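PDB 6NYR: Crov588, which is of unknown function but folds into a circular leucine-rich repeat protein built largely from tandem FNIP-type repeats. Local coordinates for residues Leu100-Gly105 with Thr122-Gly127; Val56-Trp61 with Glu78-Ile83; Asn115-Gly120 with Val138-Leu143; Lys85-Glu90 with Asp106-Glu111. One frame throughout, in Å; residues are numbered along the deposited sequence.

Contact 1: residues Leu100-Gly105 with Thr122-Gly127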
# COMPACT_ATOMS: atom_id res chain seq x y z
N LEU A 100 -24.92 15.03 13.05
CA LEU A 100 -23.68 15.74 13.33
C LEU A 100 -22.79 15.91 12.12
O LEU A 100 -22.07 16.91 12.03
CB LEU A 100 -22.89 14.98 14.40
CG LEU A 100 -23.56 14.83 15.76
CD1 LEU A 100 -22.79 13.86 16.63
CD2 LEU A 100 -23.66 16.19 16.44
N LYS A 101 -22.83 14.98 11.17
CA LYS A 101 -21.93 14.96 10.03
C LYS A 101 -22.73 14.72 8.77
O LYS A 101 -23.55 13.80 8.72
CB LYS A 101 -20.86 13.89 10.22
CG LYS A 101 -20.10 14.03 11.53
CD LYS A 101 -18.77 13.30 11.47
CE LYS A 101 -18.00 13.45 12.77
NZ LYS A 101 -16.67 12.79 12.68
N LEU A 102 -22.50 15.54 7.76
CA LEU A 102 -23.32 15.51 6.55
C LEU A 102 -22.48 15.87 5.34
O LEU A 102 -21.77 16.88 5.34
CB LEU A 102 -24.49 16.50 6.68
CG LEU A 102 -25.29 16.83 5.43
CD1 LEU A 102 -26.09 15.64 4.93
CD2 LEU A 102 -26.21 18.03 5.72
N LYS A 103 -22.57 15.03 4.31
CA LYS A 103 -22.14 15.40 2.97
C LYS A 103 -23.37 15.43 2.08
O LYS A 103 -24.08 14.43 1.95
CB LYS A 103 -21.10 14.45 2.39
CG LYS A 103 -20.67 14.89 0.99
CD LYS A 103 -19.80 13.86 0.29
CE LYS A 103 -19.58 14.24 -1.18
NZ LYS A 103 -20.86 14.28 -1.96
N LEU A 104 -23.63 16.59 1.47
CA LEU A 104 -24.76 16.74 0.56
C LEU A 104 -24.49 16.02 -0.76
O LEU A 104 -23.34 15.78 -1.15
CB LEU A 104 -25.02 18.22 0.29
CG LEU A 104 -25.39 19.05 1.52
CD1 LEU A 104 -25.34 20.54 1.20
CD2 LEU A 104 -26.76 18.64 2.03
N GLY A 105 -25.58 15.65 -1.44
CA GLY A 105 -25.45 15.11 -2.78
C GLY A 105 -24.82 16.11 -3.73
O GLY A 105 -24.88 17.32 -3.53
N THR A 122 -21.87 19.37 13.08
CA THR A 122 -20.47 19.72 13.28
C THR A 122 -19.61 19.55 12.03
O THR A 122 -18.58 20.23 11.91
CB THR A 122 -19.86 18.85 14.39
OG1 THR A 122 -20.19 17.47 14.17
CG2 THR A 122 -20.37 19.28 15.76
N HIS A 123 -20.00 18.68 11.10
CA HIS A 123 -19.22 18.38 9.91
C HIS A 123 -20.11 18.53 8.69
O HIS A 123 -21.09 17.79 8.55
CB HIS A 123 -18.63 16.97 9.98
CG HIS A 123 -17.52 16.82 10.98
ND1 HIS A 123 -17.70 17.04 12.33
CD2 HIS A 123 -16.23 16.46 10.83
CE1 HIS A 123 -16.56 16.83 12.96
NE2 HIS A 123 -15.65 16.47 12.07
N LEU A 124 -19.78 19.50 7.84
CA LEU A 124 -20.54 19.76 6.61
C LEU A 124 -19.61 19.70 5.41
O LEU A 124 -18.54 20.32 5.42
CB LEU A 124 -21.24 21.11 6.67
CG LEU A 124 -21.96 21.53 5.39
CD1 LEU A 124 -23.00 20.49 5.00
CD2 LEU A 124 -22.61 22.90 5.56
N THR A 125 -20.01 18.96 4.39
CA THR A 125 -19.29 18.88 3.12
C THR A 125 -20.28 19.11 1.99
O THR A 125 -21.29 18.40 1.90
CB THR A 125 -18.59 17.53 2.96
OG1 THR A 125 -17.57 17.40 3.96
CG2 THR A 125 -17.97 17.41 1.58
N PHE A 126 -20.00 20.09 1.14
CA PHE A 126 -20.88 20.39 0.02
C PHE A 126 -20.59 19.47 -1.17
O PHE A 126 -19.47 18.97 -1.35
CB PHE A 126 -20.73 21.84 -0.43
CG PHE A 126 -21.47 22.83 0.44
CD1 PHE A 126 -22.83 23.03 0.29
CD2 PHE A 126 -20.79 23.56 1.40
CE1 PHE A 126 -23.51 23.93 1.08
CE2 PHE A 126 -21.47 24.46 2.20
CZ PHE A 126 -22.83 24.65 2.04
N GLY A 127 -21.63 19.24 -1.97
CA GLY A 127 -21.49 18.43 -3.16
C GLY A 127 -20.74 19.13 -4.27
O GLY A 127 -20.43 20.32 -4.21

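Contact 2: residues Val56-Trp61 with Glu78-Ile83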
# COMPACT_ATOMS: atom_id res chain seq x y z
N VAL A 56 -24.76 5.73 11.03
CA VAL A 56 -23.95 6.23 9.93
C VAL A 56 -24.42 5.55 8.65
O VAL A 56 -24.52 4.32 8.60
CB VAL A 56 -22.45 5.95 10.16
CG1 VAL A 56 -21.62 6.47 8.99
CG2 VAL A 56 -21.99 6.56 11.48
N ILE A 57 -24.71 6.35 7.63
CA ILE A 57 -25.10 5.84 6.31
C ILE A 57 -24.14 6.45 5.30
O ILE A 57 -24.23 7.64 4.98
CB ILE A 57 -26.56 6.17 5.97
CG1 ILE A 57 -27.50 5.45 6.95
CG2 ILE A 57 -26.87 5.76 4.54
CD1 ILE A 57 -28.97 5.75 6.74
N LYS A 58 -23.23 5.63 4.78
CA LYS A 58 -22.21 6.05 3.82
C LYS A 58 -22.57 5.47 2.46
O LYS A 58 -22.76 4.25 2.33
CB LYS A 58 -20.82 5.58 4.27
CG LYS A 58 -19.66 6.22 3.52
CD LYS A 58 -19.30 5.45 2.27
CE LYS A 58 -18.03 6.00 1.63
NZ LYS A 58 -16.79 5.49 2.27
N PHE A 59 -22.69 6.33 1.45
CA PHE A 59 -23.20 5.91 0.15
C PHE A 59 -22.11 5.60 -0.87
O PHE A 59 -22.36 4.79 -1.78
CB PHE A 59 -24.13 6.97 -0.43
CG PHE A 59 -25.57 6.81 -0.02
CD1 PHE A 59 -26.39 5.91 -0.68
CD2 PHE A 59 -26.10 7.55 1.02
CE1 PHE A 59 -27.71 5.75 -0.31
CE2 PHE A 59 -27.42 7.40 1.39
CZ PHE A 59 -28.23 6.50 0.73
N GLY A 60 -20.93 6.19 -0.77
CA GLY A 60 -19.91 5.94 -1.77
C GLY A 60 -20.06 6.83 -2.98
O GLY A 60 -21.15 6.93 -3.56
N TRP A 61 -18.96 7.47 -3.39
CA TRP A 61 -19.06 8.67 -4.21
C TRP A 61 -19.69 8.45 -5.57
O TRP A 61 -20.21 9.41 -6.15
CB TRP A 61 -17.67 9.32 -4.35
CG TRP A 61 -16.67 8.55 -5.16
CD1 TRP A 61 -15.97 7.44 -4.78
CD2 TRP A 61 -16.22 8.86 -6.49
NE1 TRP A 61 -15.13 7.04 -5.79
CE2 TRP A 61 -15.26 7.89 -6.85
CE3 TRP A 61 -16.55 9.87 -7.41
CZ2 TRP A 61 -14.63 7.90 -8.09
CZ3 TRP A 61 -15.92 9.87 -8.64
CH2 TRP A 61 -14.97 8.89 -8.97
N GLU A 78 -24.71 10.63 11.16
CA GLU A 78 -23.87 10.86 9.99
C GLU A 78 -24.56 10.29 8.76
O GLU A 78 -25.14 9.20 8.81
CB GLU A 78 -22.50 10.20 10.14
CG GLU A 78 -21.85 10.42 11.48
CD GLU A 78 -20.42 9.92 11.53
OE1 GLU A 78 -19.89 9.53 10.47
OE2 GLU A 78 -19.83 9.92 12.64
N ILE A 79 -24.51 11.03 7.66
CA ILE A 79 -24.93 10.51 6.37
C ILE A 79 -24.16 11.24 5.28
O ILE A 79 -24.02 12.46 5.30
CB ILE A 79 -26.45 10.63 6.15
CG1 ILE A 79 -26.83 9.89 4.86
CG2 ILE A 79 -26.87 12.09 6.05
CD1 ILE A 79 -28.30 9.62 4.70
N TYR A 80 -23.67 10.46 4.31
CA TYR A 80 -22.85 10.98 3.22
C TYR A 80 -23.46 10.52 1.90
O TYR A 80 -23.58 9.32 1.66
CB TYR A 80 -21.41 10.48 3.35
CG TYR A 80 -20.84 10.67 4.75
CD1 TYR A 80 -20.11 11.80 5.07
CD2 TYR A 80 -21.05 9.72 5.74
CE1 TYR A 80 -19.59 11.98 6.33
CE2 TYR A 80 -20.53 9.89 7.02
CZ TYR A 80 -19.80 11.03 7.31
OH TYR A 80 -19.29 11.21 8.57
N TYR A 81 -23.84 11.48 1.06
CA TYR A 81 -24.50 11.19 -0.20
C TYR A 81 -23.50 11.24 -1.36
O TYR A 81 -22.39 11.77 -1.24
CB TYR A 81 -25.65 12.17 -0.45
CG TYR A 81 -26.86 11.97 0.44
CD1 TYR A 81 -27.73 10.91 0.23
CD2 TYR A 81 -27.13 12.85 1.47
CE1 TYR A 81 -28.84 10.73 1.03
CE2 TYR A 81 -28.24 12.68 2.28
CZ TYR A 81 -29.09 11.62 2.05
OH TYR A 81 -30.20 11.43 2.85
N GLY A 82 -23.94 10.70 -2.50
CA GLY A 82 -23.09 10.46 -3.63
C GLY A 82 -23.36 11.37 -4.81
O GLY A 82 -23.96 12.45 -4.68
N ILE A 83 -22.97 10.90 -6.00
CA ILE A 83 -22.83 11.78 -7.16
C ILE A 83 -24.17 12.13 -7.78
O ILE A 83 -24.32 13.21 -8.36
CB ILE A 83 -21.90 11.12 -8.18
CG1 ILE A 83 -21.53 12.10 -9.30
CG2 ILE A 83 -22.57 9.88 -8.80
CD1 ILE A 83 -20.54 13.15 -8.88

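Contact 3: residues Asn115-Gly120 with Val138-Leu143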
# COMPACT_ATOMS: atom_id res chain seq x y z
N ASN A 115 -31.94 28.56 9.11
CA ASN A 115 -32.77 27.56 9.79
C ASN A 115 -33.18 26.44 8.85
O ASN A 115 -34.33 26.00 8.84
CB ASN A 115 -34.01 28.21 10.41
CG ASN A 115 -33.69 29.06 11.62
OD1 ASN A 115 -33.96 30.26 11.64
ND2 ASN A 115 -33.11 28.43 12.64
N VAL A 116 -32.23 25.95 8.05
CA VAL A 116 -32.44 24.78 7.20
C VAL A 116 -31.54 23.62 7.64
O VAL A 116 -32.02 22.55 8.01
CB VAL A 116 -32.23 25.13 5.71
CG1 VAL A 116 -32.47 23.90 4.84
CG2 VAL A 116 -33.15 26.27 5.30
N LEU A 117 -30.22 23.82 7.61
CA LEU A 117 -29.30 22.77 8.01
C LEU A 117 -29.48 22.44 9.50
O LEU A 117 -29.75 23.34 10.31
CB LEU A 117 -27.86 23.20 7.74
CG LEU A 117 -27.16 22.78 6.45
CD1 LEU A 117 -28.02 21.97 5.51
CD2 LEU A 117 -26.59 24.02 5.73
N PRO A 118 -29.32 21.18 9.88
CA PRO A 118 -29.45 20.81 11.30
C PRO A 118 -28.58 21.68 12.20
O PRO A 118 -27.40 21.91 11.93
CB PRO A 118 -29.00 19.35 11.33
CG PRO A 118 -29.33 18.83 9.95
CD PRO A 118 -29.12 20.00 9.01
N GLY A 119 -29.19 22.17 13.28
CA GLY A 119 -28.51 23.14 14.13
C GLY A 119 -27.31 22.60 14.86
O GLY A 119 -26.33 23.33 15.08
N GLY A 120 -27.34 21.33 15.24
CA GLY A 120 -26.25 20.73 15.97
C GLY A 120 -25.13 20.17 15.13
O GLY A 120 -24.17 19.61 15.67
N VAL A 138 -26.47 30.98 8.36
CA VAL A 138 -26.88 29.86 7.52
C VAL A 138 -26.23 28.57 8.00
O VAL A 138 -26.89 27.54 8.14
CB VAL A 138 -26.55 30.13 6.04
CG1 VAL A 138 -26.85 28.90 5.20
CG2 VAL A 138 -27.34 31.33 5.54
N LEU A 139 -24.92 28.62 8.24
CA LEU A 139 -24.19 27.46 8.71
C LEU A 139 -24.50 27.20 10.18
O LEU A 139 -24.60 28.14 10.97
CB LEU A 139 -22.69 27.70 8.52
CG LEU A 139 -22.24 27.97 7.09
CD1 LEU A 139 -20.77 28.36 7.04
CD2 LEU A 139 -22.50 26.75 6.22
N PRO A 140 -24.68 25.94 10.57
CA PRO A 140 -24.92 25.63 11.98
C PRO A 140 -23.90 26.31 12.88
O PRO A 140 -22.71 26.40 12.56
CB PRO A 140 -24.80 24.10 12.04
CG PRO A 140 -25.20 23.65 10.67
CD PRO A 140 -24.75 24.73 9.71
N GLY A 141 -24.38 26.80 14.03
CA GLY A 141 -23.58 27.65 14.89
C GLY A 141 -22.39 26.97 15.53
O GLY A 141 -21.46 27.66 15.95
N GLY A 142 -22.42 25.65 15.63
CA GLY A 142 -21.32 24.92 16.21
C GLY A 142 -20.53 24.10 15.20
O GLY A 142 -19.90 23.10 15.57
N LEU A 143 -20.57 24.49 13.93
CA LEU A 143 -19.82 23.79 12.91
C LEU A 143 -18.32 23.85 13.20
O LEU A 143 -17.79 24.90 13.57
CB LEU A 143 -20.07 24.40 11.53
CG LEU A 143 -20.76 23.62 10.41
CD1 LEU A 143 -20.17 24.12 9.06
CD2 LEU A 143 -20.65 22.13 10.51
O HOH W 1 -29.60 26.70 7.60

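Contact 4: residues Lys85-Glu90 with Asp106-Glu111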
# COMPACT_ATOMS: atom_id res chain seq x y z
N LYS A 85 -27.26 12.19 -6.20
CA LYS A 85 -28.29 12.57 -5.25
C LYS A 85 -28.54 14.08 -5.29
O LYS A 85 -27.60 14.87 -5.21
CB LYS A 85 -27.90 12.14 -3.84
CG LYS A 85 -28.90 12.50 -2.76
CD LYS A 85 -30.25 11.82 -2.97
CE LYS A 85 -31.18 12.04 -1.78
NZ LYS A 85 -32.19 13.11 -2.01
N ASN A 86 -29.80 14.46 -5.40
CA ASN A 86 -30.26 15.84 -5.29
C ASN A 86 -30.96 16.04 -3.96
O ASN A 86 -31.25 15.08 -3.23
CB ASN A 86 -31.19 16.19 -6.46
CG ASN A 86 -31.26 17.68 -6.73
OD1 ASN A 86 -30.87 18.50 -5.90
ND2 ASN A 86 -31.75 18.04 -7.91
N HIS A 87 -31.25 17.30 -3.64
CA HIS A 87 -32.04 17.62 -2.46
C HIS A 87 -32.98 18.78 -2.78
O HIS A 87 -32.64 19.69 -3.53
CB HIS A 87 -31.18 18.02 -1.24
CG HIS A 87 -30.23 16.96 -0.80
ND1 HIS A 87 -30.64 15.82 -0.13
CD2 HIS A 87 -28.88 16.86 -0.90
CE1 HIS A 87 -29.59 15.07 0.14
NE2 HIS A 87 -28.51 15.68 -0.32
N SER A 88 -34.17 18.73 -2.17
CA SER A 88 -35.00 19.91 -1.99
C SER A 88 -34.71 20.50 -0.61
O SER A 88 -34.20 19.81 0.28
CB SER A 88 -36.48 19.58 -2.12
OG SER A 88 -36.99 19.07 -0.90
N LEU A 89 -35.00 21.79 -0.44
CA LEU A 89 -34.79 22.41 0.86
C LEU A 89 -35.69 21.79 1.93
O LEU A 89 -35.28 21.70 3.09
CB LEU A 89 -35.01 23.91 0.77
CG LEU A 89 -34.16 24.61 -0.31
CD1 LEU A 89 -34.57 26.05 -0.49
CD2 LEU A 89 -32.68 24.49 0.04
N GLU A 90 -36.91 21.39 1.56
CA GLU A 90 -37.74 20.60 2.45
C GLU A 90 -36.99 19.38 2.97
O GLU A 90 -36.96 19.12 4.18
CB GLU A 90 -39.03 20.17 1.74
CG GLU A 90 -39.88 19.20 2.55
CD GLU A 90 -41.34 19.23 2.17
OE1 GLU A 90 -41.95 20.32 2.24
OE2 GLU A 90 -41.89 18.16 1.82
N ASP A 106 -24.21 15.58 -4.79
CA ASP A 106 -23.45 16.42 -5.71
C ASP A 106 -24.33 17.18 -6.69
O ASP A 106 -23.85 18.15 -7.29
CB ASP A 106 -22.44 15.56 -6.48
CG ASP A 106 -21.34 15.01 -5.59
OD1 ASP A 106 -20.95 15.71 -4.62
OD2 ASP A 106 -20.86 13.89 -5.85
N VAL A 107 -25.58 16.78 -6.87
CA VAL A 107 -26.46 17.55 -7.74
C VAL A 107 -26.95 18.82 -7.04
O VAL A 107 -27.15 19.85 -7.70
CB VAL A 107 -27.66 16.71 -8.20
CG1 VAL A 107 -28.62 17.56 -9.03
CG2 VAL A 107 -27.21 15.49 -8.98
N PHE A 108 -27.13 18.78 -5.72
CA PHE A 108 -27.75 19.89 -5.02
C PHE A 108 -27.05 21.20 -5.34
O PHE A 108 -25.83 21.31 -5.26
CB PHE A 108 -27.71 19.64 -3.51
CG PHE A 108 -28.37 20.73 -2.72
CD1 PHE A 108 -29.75 20.87 -2.73
CD2 PHE A 108 -27.62 21.61 -1.96
CE1 PHE A 108 -30.36 21.86 -2.00
CE2 PHE A 108 -28.23 22.60 -1.23
CZ PHE A 108 -29.60 22.73 -1.25
N ASN A 109 -27.85 22.20 -5.69
CA ASN A 109 -27.30 23.50 -6.08
C ASN A 109 -28.38 24.57 -5.94
O ASN A 109 -28.70 25.26 -6.91
CB ASN A 109 -26.77 23.44 -7.51
CG ASN A 109 -26.02 24.70 -7.89
OD1 ASN A 109 -25.57 25.45 -7.02
ND2 ASN A 109 -25.88 24.94 -9.18
N GLN A 110 -28.94 24.70 -4.74
CA GLN A 110 -29.93 25.72 -4.43
C GLN A 110 -29.48 26.48 -3.19
O GLN A 110 -28.80 25.93 -2.32
CB GLN A 110 -31.31 25.12 -4.18
CG GLN A 110 -31.93 24.42 -5.37
CD GLN A 110 -33.13 23.59 -4.96
OE1 GLN A 110 -34.13 24.12 -4.48
NE2 GLN A 110 -33.04 22.28 -5.16
N GLU A 111 -29.88 27.74 -3.12
CA GLU A 111 -29.46 28.59 -2.01
C GLU A 111 -30.05 28.08 -0.70
O GLU A 111 -31.27 27.95 -0.57
CB GLU A 111 -29.88 30.03 -2.28
CG GLU A 111 -29.41 31.02 -1.24
CD GLU A 111 -29.47 32.45 -1.74
OE1 GLU A 111 -29.48 32.66 -2.97
OE2 GLU A 111 -29.49 33.38 -0.90

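Contact 1: residues Leu100-Gly105 with Thr122-Gly127
Lys101 lays its aliphatic chain along the imidazole of His123. Its CG is anti to the carbonyl carbon and the chain runs extended beyond it. This puts CE over the centre of the ring, 3.6 Å from the His123 centroid, as a CH-pi contact. The ring's rotation is held by His123 ND1, which donates in the ring plane to Thr122 OG1 (3.1 Å). That hydroxyl in turn donates to Leu100 O (2.9 Å), from above the carbonyl plane. Leu100 O is gripped by two amides as well, Thr122 N and His123 N. Next along the same face, Lys103 CG packs on Thr125 CG2 at 3.7 Å. Lys103 bends at its end, so that NZ bonds to Leu104 O and Tyr81 O and forms a salt bridge with Asp106. On the other face, Leu102 CD2 is 4.1 Å from Leu124 CD1. Just past the strands, Leu104 CD1 lies 3.7 Å from Phe126 CD1. Leu102 N to His123 O, Thr125 N to Leu102 O and Leu104 N to Thr125 O join the backbones. His123 also stacks on His145. Such in-register parallel strands, one per coil, line the inner, concave side of a leucine-rich repeat solenoid.

Contact 2: residues Val56-Trp61 with Glu78-Ile83
Strands 56-58 and 78-80 are parallel neighbours on the inner, concave side of the leucine-rich repeat solenoid. Ile57 N donates to Glu78 O, and Tyr80 N donates to Ile57 O at 3.0 Å, nearly along the C=O axis. Phe59 N to Tyr80 O is weak. Val56, Glu78 and Tyr80 share one face. Val56 has CG1 anti to the backbone N, which turns both methyls to Glu78; Val56 CG2 is 3.7 Å from Glu78 CD. The Glu78 chain is extended and runs alongside the valine. The Tyr80 CE2 edge meets Val56 CG1 at 4.1 Å.

On the buried face Ile57 and Ile79 lie side by side with different first torsions. Ile57 has CG1 anti to the carbonyl carbon, whereas Ile79 has CG1 anti to the backbone N (chi1 -173°). This turns Ile79 CG1 to Ile57 CB (3.9 Å) and puts Ile79 CD1 at the edge of the Phe59 ring. Phe59 and Tyr81 lie nearly parallel, with planes at 18°, but slid apart; Phe59 CE2 is 3.6 Å from Tyr81 CE1. Phe65 stacks on Phe59, and Lys85 makes a cation-pi contact with Tyr81. Back on the first face, Glu78 and Tyr80 both have CG anti to the carbonyl carbon (Tyr80 chi1 -49°). This brings Tyr80 OH back to donate to Glu78 OE1 at 2.6 Å, from above the carboxylate plane.

Contact 3: residues Asn115-Gly120 with Val138-Leu143
Both segments are loops without regular secondary structure, and they come closest at Gly119 and Pro140, with CA atoms 4.9 Å apart. The second loop ends in a type I beta turn from Pro140 to Leu143, where Leu143 N donates to Pro140 O (3.2 Å). Pro140 carries the contact. Its ring packs against the other loop, and Pro140 CG meets Pro118 O at 3.1 Å. Pro140 CB lies 3.5 Å from Gly119 O, so two carbonyl oxygens border the same ring. Leu117 comes alongside with its CB, 4.0 Å from Pro140 CG. The leucine has unusual torsions, with chi1 at -96° and chi2 at 2°. One branch, Leu117 CD2, ends 4.3 Å from Val138 O.

The two loops carry the same Val-Leu-Pro sequence, 22 residues apart. They belong to successive coils of the leucine-rich repeat solenoid, in the loops that lead into strands 123-125 and 145-147. Leu117 and Leu139 both reach inward to Leu124 of strand 123-125. No hydrogen bond passes directly between the loops; a water makes the polar link instead. It accepts from Val116 N at 2.8 Å and donates to Val138 O at 2.9 Å. Farther along the turn, Ser164 OG of the following coil lies within hydrogen-bonding range of both Gly141 O and Leu143 O.

Contact 4: residues Lys85-Glu90 with Asp106-Glu111
Phe108 is the centre of this contact between successive coils of the leucine-rich repeat solenoid, in the loops that follow strands 78-80 and 101-103. His87 turns its ring edge to the Phe108 face in an offset edge-to-face pair, with centroids 5.9 Å apart and planes at 67°. The Phe108 edge is bordered in its plane by His87 O, 3.2 Å from Phe108 CD1. Leu89 CD2 is in the plane too, 3.8 Å from Phe108 CZ. Gln110 N lies over the centre of one face of the ring. Phe108 gets there with CG anti to its backbone N.

Beside it, Val107 N donates to Lys85 O at 3.2 Å, from above the carbonyl plane. Val107 CG1 packs against the amide of Asn86, 3.4 Å from Asn86 ND2. Asn86 OD1 is turned to its own backbone and accepts from His87 N (2.6 Å). Gln110 NE2 comes near His87 O, but the angle is too poor for a hydrogen bond.

The second shell sets the histidine, whose NE2 accepts from Gly105 N and whose ND1 has a weak bond to Glu91 OE2. Glu91 N is bonded by Ser88 OG, the N-cap of helix 89-93, and the Glu91 carboxylate forms a salt bridge with Lys85 NZ. On the other segment, Asp106 OD1 accepts from Glu128 N and so ties in the next coil. Lys85 NZ also donates to Asn86 O at 2.5 Å, nearly along the C=O axis.

The four contacts lie close together near the start of the ring, all on the same side of the chain's centre. Contacts 2 and 1 follow each other along the chain and from strand to strand, about 9 Å apart centre to centre. Strands 78-80 and 101-103 are direct neighbours, so the order is 56-58, 78-80, 101-103, 123-125. The centre of contact 4 is about 12 Å from that of contact 1 and 15 Å from that of contact 2. For contact 3 these distances are about 11 Å and 19 Å. Contacts 3 and 4 touch where Val116 CG1 packs on Leu89 O. The segments of contact 1 alternate along the chain with those of contacts 3 and 4. Successive coils are therefore joined both at their strands and at their loops.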